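Lipopolysaccharide biosynthesis protein wbpB (Thermus thermophilus HB27, PDB 3OA0) probably oxidises a UDP-linked N-acetylated sugar acid with NAD(+), as a Gfo/Idh/MocA-family oxidoreductase serving lipopolysaccharide biosynthesis. Local coordinates at residues K152-T157 and E219-R224. Numbering follows the deposited sequence.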
ATOM      1  N   LYS A 152     -41.809 -22.338  10.144  1.00 26.36           N
ATOM      2  CA  LYS A 152     -41.371 -23.223   9.070  1.00 26.11           C
ATOM      3  C   LYS A 152     -40.085 -23.919   9.497  1.00 23.80           C
ATOM      4  O   LYS A 152     -39.322 -23.364  10.287  1.00 24.44           O
ATOM      5  CB  LYS A 152     -41.059 -22.424   7.800  1.00 25.19           C
ATOM      6  CG  LYS A 152     -42.272 -21.673   7.288  1.00 32.73           C
ATOM      7  CD  LYS A 152     -43.247 -22.700   6.706  1.00 39.69           C
ATOM      8  CE  LYS A 152     -44.682 -22.393   7.091  1.00 44.97           C
ATOM      9  NZ  LYS A 152     -45.181 -21.354   6.144  1.00 48.59           N
ATOM     10  N   ASP A 153     -39.853 -25.118   8.980  1.00 22.39           N
ATOM     11  CA  ASP A 153     -38.541 -25.746   9.153  1.00 23.16           C
ATOM     12  C   ASP A 153     -37.749 -25.503   7.878  1.00 21.46           C
ATOM     13  O   ASP A 153     -38.195 -25.873   6.799  1.00 21.25           O
ATOM     14  CB  ASP A 153     -38.599 -27.237   9.488  1.00 22.44           C
ATOM     15  CG  ASP A 153     -39.075 -27.443  10.939  1.00 28.91           C
ATOM     16  OD1 ASP A 153     -38.326 -27.127  11.901  1.00 29.10           O
ATOM     17  OD2 ASP A 153     -40.259 -27.790  11.108  1.00 29.12           O
ATOM     18  N   VAL A 154     -36.587 -24.880   8.024  1.00 21.02           N
ATOM     19  CA  VAL A 154     -35.854 -24.408   6.838  1.00 19.03           C
ATOM     20  C   VAL A 154     -34.475 -25.032   6.875  1.00 19.32           C
ATOM     21  O   VAL A 154     -33.853 -25.077   7.935  1.00 17.64           O
ATOM     22  CB  VAL A 154     -35.708 -22.893   6.927  1.00 18.76           C
ATOM     23  CG1 VAL A 154     -34.832 -22.289   5.781  1.00 18.59           C
ATOM     24  CG2 VAL A 154     -37.064 -22.262   6.927  1.00 14.86           C
ATOM     25  N   VAL A 155     -33.989 -25.497   5.731  1.00 19.58           N
ATOM     26  CA  VAL A 155     -32.592 -25.856   5.545  1.00 20.60           C
ATOM     27  C   VAL A 155     -31.972 -24.889   4.525  1.00 22.75           C
ATOM     28  O   VAL A 155     -32.455 -24.727   3.394  1.00 21.55           O
ATOM     29  CB  VAL A 155     -32.451 -27.300   5.038  1.00 22.34           C
ATOM     30  CG1 VAL A 155     -30.998 -27.697   4.793  1.00 20.13           C
ATOM     31  CG2 VAL A 155     -33.195 -28.290   5.989  1.00 21.97           C
ATOM     32  N   LEU A 156     -30.918 -24.200   4.945  1.00 21.51           N
ATOM     33  CA  LEU A 156     -30.305 -23.196   4.066  1.00 23.39           C
ATOM     34  C   LEU A 156     -28.878 -23.655   3.781  1.00 22.61           C
ATOM     35  O   LEU A 156     -28.108 -23.947   4.721  1.00 19.75           O
ATOM     36  CB  LEU A 156     -30.202 -21.846   4.782  1.00 22.48           C
ATOM     37  CG  LEU A 156     -29.564 -20.855   3.811  1.00 27.86           C
ATOM     38  CD1 LEU A 156     -30.582 -19.767   3.503  1.00 33.38           C
ATOM     39  CD2 LEU A 156     -28.297 -20.304   4.350  1.00 28.36           C
ATOM     40  N   THR A 157     -28.528 -23.701   2.504  1.00 21.88           N
ATOM     41  CA  THR A 157     -27.176 -24.134   2.159  1.00 23.56           C
ATOM     42  C   THR A 157     -26.578 -23.140   1.176  1.00 23.06           C
ATOM     43  O   THR A 157     -27.194 -22.751   0.182  1.00 22.34           O
ATOM     44  CB  THR A 157     -27.204 -25.507   1.474  1.00 26.84           C
ATOM     45  OG1 THR A 157     -27.863 -26.440   2.345  1.00 24.47           O
ATOM     46  CG2 THR A 157     -25.763 -25.995   1.252  1.00 27.08           C
ATOM     47  N   GLU A 219     -38.536 -16.209  15.201  1.00 23.06           N
ATOM     48  CA  GLU A 219     -39.969 -16.173  15.479  1.00 25.34           C
ATOM     49  C   GLU A 219     -40.791 -16.962  14.462  1.00 25.27           C
ATOM     50  O   GLU A 219     -41.777 -17.576  14.848  1.00 25.79           O
ATOM     51  CB  GLU A 219     -40.488 -14.738  15.518  1.00 24.92           C
ATOM     52  CG  GLU A 219     -39.768 -13.886  16.541  1.00 29.26           C
ATOM     53  CD  GLU A 219     -40.137 -12.419  16.345  1.00 38.38           C
ATOM     54  OE1 GLU A 219     -39.785 -11.788  15.305  1.00 38.47           O
ATOM     55  OE2 GLU A 219     -40.818 -11.904  17.253  1.00 41.54           O
ATOM     56  N   GLY A 220     -40.382 -17.056  13.201  1.00 23.50           N
ATOM     57  CA  GLY A 220     -41.223 -17.775  12.225  1.00 22.15           C
ATOM     58  C   GLY A 220     -40.591 -19.024  11.661  1.00 22.94           C
ATOM     59  O   GLY A 220     -41.146 -19.636  10.744  1.00 20.68           O
ATOM     60  N   ALA A 221     -39.439 -19.452  12.194  1.00 20.84           N
ATOM     61  CA  ALA A 221     -38.789 -20.556  11.518  1.00 20.08           C
ATOM     62  C   ALA A 221     -37.721 -21.152  12.378  1.00 20.13           C
ATOM     63  O   ALA A 221     -37.130 -20.465  13.194  1.00 21.36           O
ATOM     64  CB  ALA A 221     -38.188 -20.143  10.128  1.00 21.76           C
ATOM     65  N   ARG A 222     -37.510 -22.446  12.184  1.00 19.51           N
ATOM     66  CA  ARG A 222     -36.338 -23.125  12.715  1.00 19.02           C
ATOM     67  C   ARG A 222     -35.374 -23.373  11.554  1.00 18.48           C
ATOM     68  O   ARG A 222     -35.782 -24.018  10.593  1.00 19.98           O
ATOM     69  CB  ARG A 222     -36.735 -24.440  13.397  1.00 16.77           C
ATOM     70  CG  ARG A 222     -37.581 -24.186  14.689  1.00 18.25           C
ATOM     71  CD  ARG A 222     -38.197 -25.505  15.231  1.00 20.25           C
ATOM     72  NE  ARG A 222     -39.178 -26.075  14.299  1.00 20.93           N
ATOM     73  CZ  ARG A 222     -40.473 -25.748  14.260  1.00 17.82           C
ATOM     74  NH1 ARG A 222     -41.230 -26.322  13.350  1.00 20.24           N
ATOM     75  NH2 ARG A 222     -41.012 -24.885  15.116  1.00 18.62           N
ATOM     76  N   VAL A 223     -34.102 -22.957  11.662  1.00 17.75           N
ATOM     77  CA  VAL A 223     -33.258 -22.929  10.466  1.00 15.67           C
ATOM     78  C   VAL A 223     -31.975 -23.654  10.744  1.00 15.33           C
ATOM     79  O   VAL A 223     -31.238 -23.299  11.654  1.00 15.14           O
ATOM     80  CB  VAL A 223     -32.906 -21.478  10.038  1.00 16.48           C
ATOM     81  CG1 VAL A 223     -32.162 -21.519   8.683  1.00 13.54           C
ATOM     82  CG2 VAL A 223     -34.154 -20.563   9.943  1.00 14.67           C
ATOM     83  N   ARG A 224     -31.698 -24.660   9.937  1.00 14.87           N
ATOM     84  CA  ARG A 224     -30.379 -25.263   9.973  1.00 15.69           C
ATOM     85  C   ARG A 224     -29.616 -24.677   8.809  1.00 15.98           C
ATOM     86  O   ARG A 224     -30.166 -24.620   7.699  1.00 17.55           O
ATOM     87  CB  ARG A 224     -30.532 -26.773   9.796  1.00 15.84           C
ATOM     88  CG  ARG A 224     -30.998 -27.446  11.096  1.00 15.73           C
ATOM     89  CD  ARG A 224     -31.024 -28.981  10.907  1.00 24.92           C
ATOM     90  NE  ARG A 224     -32.111 -29.364  10.000  1.00 22.59           N
ATOM     91  CZ  ARG A 224     -32.170 -30.529   9.373  1.00 26.35           C
ATOM     92  NH1 ARG A 224     -33.193 -30.782   8.557  1.00 24.04           N
ATOM     93  NH2 ARG A 224     -31.212 -31.426   9.578  1.00 24.75           N
TER
HETATM   94  O   HOH W   1     -34.364 -27.372   9.502  1.00 24.42           O
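Asp153 and Arg222 sit side by side on adjacent parallel strands, their side chains on the same face of the sheet, a worked example of how neighbouring strands pair both backbone and charge. The guanidinium meets the carboxylate side-on: Arg222 NE donates to Asp153 OD1 at 2.8 Å and Arg222 NH1 to Asp153 OD2 at 2.9 Å, each oxygen met on its syn side but from out of the carboxylate plane. The planes stand 50° apart, a twisted version of the bidentate salt bridge; a bend at chi3 (-65°) brings the NE/NH1 edge of the guanidinium to the carboxylate. A leucine in place of Arg222 would probably leave the Asp153 carboxylate without its charge partner and free to turn.

Along the strands the backbone bonds alternate as parallel strands require. Lys152 N donates to Gly220 O, and Lys152 O accepts from Arg222 N; Val154 N then reaches Arg222 O at 2.8 Å, while Val154 O takes Arg224 N at 3.0 Å. Leu156 N takes Arg224 O, and the pairing runs on to Phe226; Asp153 and Val155 pair instead with Asp252 and Ala250. Val154 O is used twice, since a water also donates to it and accepts from Arg224 NE, lying in the guanidinium plane; Arg224 NH2 is held by Arg307 O.

On the other face Val154 CG1 lies 4.0 Å from Val223 CG1, and helix 186-196 packs there through Phe196 and Leu192. Strands 245-251 and 211-218 flank the pair, placing it centrally in the mixed sheet of the C-terminal domain.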